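PDB 3BJV: RmpA from Streptococcus mutans, which probably serves as the IIA component of an ascorbate phosphotransferase system, relaying phosphoryl groups used to phosphorylate ascorbate as it is taken up. Local coordinates for residues A[38-43]-A[74-79]. Numbering follows the deposited sequence.
Sequences AVKPEY and GVQRDA
Val-75 and Tyr-43 run next to each other in the same direction, and the CG2 methyl of Val-75 presses on Tyr-43 CE1 at 3.4 Å. Val-39 CG1 rests over the rim of one face of the same ring. This apolar patch accompanies a single antiparallel beta bridge, Val-39 with Val-75 as its non-hydrogen-bonded pair, in the alpha/beta sandwich of the type 2 EIIA fold; it ties the lead-in to helix 42-54 to the loop before strand 79-85. A chi1 of -162° sets Tyr-43 CG anti to the backbone N, on the side of Val-75, and Tyr-43 OH hydrogen-bonds Leu-103 O and Ala-69 N, so a tyrosine serves both the apolar and the polar surroundings. Beyond the bridge, Ala-38 CB meets Ala-79 CB at 3.5 Å, a spacing that suits two short side chains. Gly-74 has phi 106°, a conformation that glycine adopts readily, and its CA lies against Lys-40 CB and the Glu-42 side chain. Gly-74 O accepts from Lys-40 N at 2.6 Å. At the solvent edge the long chain of Gln-76 lies nearly perpendicular to that of Lys-40, with Lys-40 CG 3.8 Å from Gln-76 NE2. Gln-76 and Arg-77 together face Ala-38 as a classic beta bulge: Ala-38 O accepts from Gln-76 N at 2.9 Å and, on a lone pair, from Arg-77 N at 3.1 Å.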
loop_
_atom_site.group_PDB
_atom_site.type_symbol
_atom_site.label_atom_id
_atom_site.label_comp_id
_atom_site.label_asym_id
_atom_site.label_seq_id
_atom_site.Cartn_x
_atom_site.Cartn_y
_atom_site.Cartn_z
ATOM N N ALA A 38 13.636 -17.682 0.206
ATOM C CA ALA A 38 13.038 -16.462 -0.336
ATOM C C ALA A 38 13.855 -15.233 0.030
ATOM O O ALA A 38 13.997 -14.334 -0.782
ATOM C CB ALA A 38 11.613 -16.310 0.100
ATOM N N VAL A 39 14.394 -15.191 1.247
ATOM C CA VAL A 39 15.227 -14.077 1.656
ATOM C C VAL A 39 16.570 -14.568 2.220
ATOM O O VAL A 39 16.657 -15.697 2.686
ATOM C CB VAL A 39 14.544 -13.139 2.694
ATOM C CG1 VAL A 39 13.348 -12.492 2.119
ATOM C CG2 VAL A 39 14.185 -13.883 4.030
ATOM N N LYS A 40 17.604 -13.720 2.148
ATOM C CA LYS A 40 18.856 -13.983 2.855
ATOM C C LYS A 40 18.628 -13.769 4.356
ATOM O O LYS A 40 17.673 -13.093 4.735
ATOM C CB LYS A 40 19.966 -13.071 2.346
ATOM C CG LYS A 40 20.472 -13.428 0.931
ATOM C CD LYS A 40 21.580 -12.462 0.490
ATOM C CE LYS A 40 21.848 -12.540 -1.047
ATOM N NZ LYS A 40 23.018 -11.680 -1.569
ATOM N N PRO A 41 19.476 -14.363 5.207
ATOM C CA PRO A 41 19.433 -14.167 6.659
ATOM C C PRO A 41 19.433 -12.695 7.142
ATOM O O PRO A 41 18.831 -12.416 8.162
ATOM C CB PRO A 41 20.711 -14.887 7.137
ATOM C CG PRO A 41 20.930 -15.926 6.135
ATOM C CD PRO A 41 20.513 -15.341 4.823
ATOM N N GLU A 42 20.097 -11.791 6.417
ATOM C CA GLU A 42 20.256 -10.419 6.791
ATOM C C GLU A 42 18.954 -9.675 6.774
ATOM O O GLU A 42 18.892 -8.609 7.338
ATOM C CB GLU A 42 21.187 -9.693 5.795
ATOM C CG GLU A 42 20.648 -9.647 4.351
ATOM C CD GLU A 42 21.640 -9.080 3.333
ATOM O OE1 GLU A 42 22.147 -7.933 3.534
ATOM O OE2 GLU A 42 21.923 -9.803 2.324
ATOM N N TYR A 43 17.952 -10.202 6.080
ATOM C CA TYR A 43 16.629 -9.575 5.948
ATOM C C TYR A 43 15.992 -9.311 7.301
ATOM O O TYR A 43 15.419 -8.275 7.531
ATOM C CB TYR A 43 15.674 -10.454 5.106
ATOM C CG TYR A 43 14.457 -9.714 4.553
ATOM C CD1 TYR A 43 14.598 -8.615 3.689
ATOM C CD2 TYR A 43 13.169 -10.100 4.905
ATOM C CE1 TYR A 43 13.477 -7.934 3.194
ATOM C CE2 TYR A 43 12.061 -9.453 4.401
ATOM C CZ TYR A 43 12.217 -8.370 3.564
ATOM O OH TYR A 43 11.099 -7.762 3.078
ATOM N N GLY A 74 18.333 -8.174 0.939
ATOM C CA GLY A 74 18.431 -9.635 0.879
ATOM C C GLY A 74 17.211 -10.417 0.412
ATOM O O GLY A 74 17.108 -11.625 0.714
ATOM N N VAL A 75 16.320 -9.793 -0.346
ATOM C CA VAL A 75 15.268 -10.534 -0.988
ATOM C C VAL A 75 15.836 -11.215 -2.251
ATOM O O VAL A 75 16.448 -10.529 -3.070
ATOM C CB VAL A 75 14.032 -9.630 -1.336
ATOM C CG1 VAL A 75 12.936 -10.430 -2.114
ATOM C CG2 VAL A 75 13.454 -8.941 -0.034
ATOM N N GLN A 76 15.647 -12.546 -2.361
ATOM C CA GLN A 76 15.967 -13.357 -3.521
ATOM C C GLN A 76 14.766 -13.510 -4.374
ATOM O O GLN A 76 14.842 -13.512 -5.576
ATOM C CB GLN A 76 16.351 -14.782 -3.134
ATOM C CG GLN A 76 17.361 -14.917 -1.987
ATOM C CD GLN A 76 18.763 -14.861 -2.468
ATOM O OE1 GLN A 76 19.113 -14.007 -3.304
ATOM N NE2 GLN A 76 19.603 -15.764 -1.956
ATOM N N ARG A 77 13.629 -13.716 -3.746
ATOM C CA ARG A 77 12.427 -13.837 -4.532
ATOM C C ARG A 77 11.196 -13.391 -3.746
ATOM O O ARG A 77 11.246 -13.290 -2.508
ATOM C CB ARG A 77 12.287 -15.272 -5.059
ATOM C CG ARG A 77 12.092 -16.284 -3.996
ATOM C CD ARG A 77 11.852 -17.620 -4.649
ATOM N NE ARG A 77 11.026 -18.456 -3.778
ATOM C CZ ARG A 77 11.527 -19.420 -3.011
ATOM N NH1 ARG A 77 12.868 -19.666 -3.035
ATOM N NH2 ARG A 77 10.690 -20.145 -2.254
ATOM N N ASP A 78 10.126 -13.102 -4.500
ATOM C CA ASP A 78 8.843 -12.592 -3.944
ATOM C C ASP A 78 8.190 -13.680 -3.069
ATOM O O ASP A 78 8.127 -14.814 -3.462
ATOM C CB ASP A 78 7.888 -12.181 -5.071
ATOM C CG ASP A 78 8.340 -10.966 -5.783
ATOM O OD1 ASP A 78 8.517 -9.877 -5.160
ATOM O OD2 ASP A 78 8.554 -11.090 -6.990
ATOM N N ALA A 79 7.768 -13.354 -1.866
ATOM C CA ALA A 79 7.182 -14.400 -0.981
ATOM C C ALA A 79 6.513 -13.726 0.152
ATOM O O ALA A 79 6.752 -12.531 0.373
ATOM C CB ALA A 79 8.256 -15.369 -0.468
#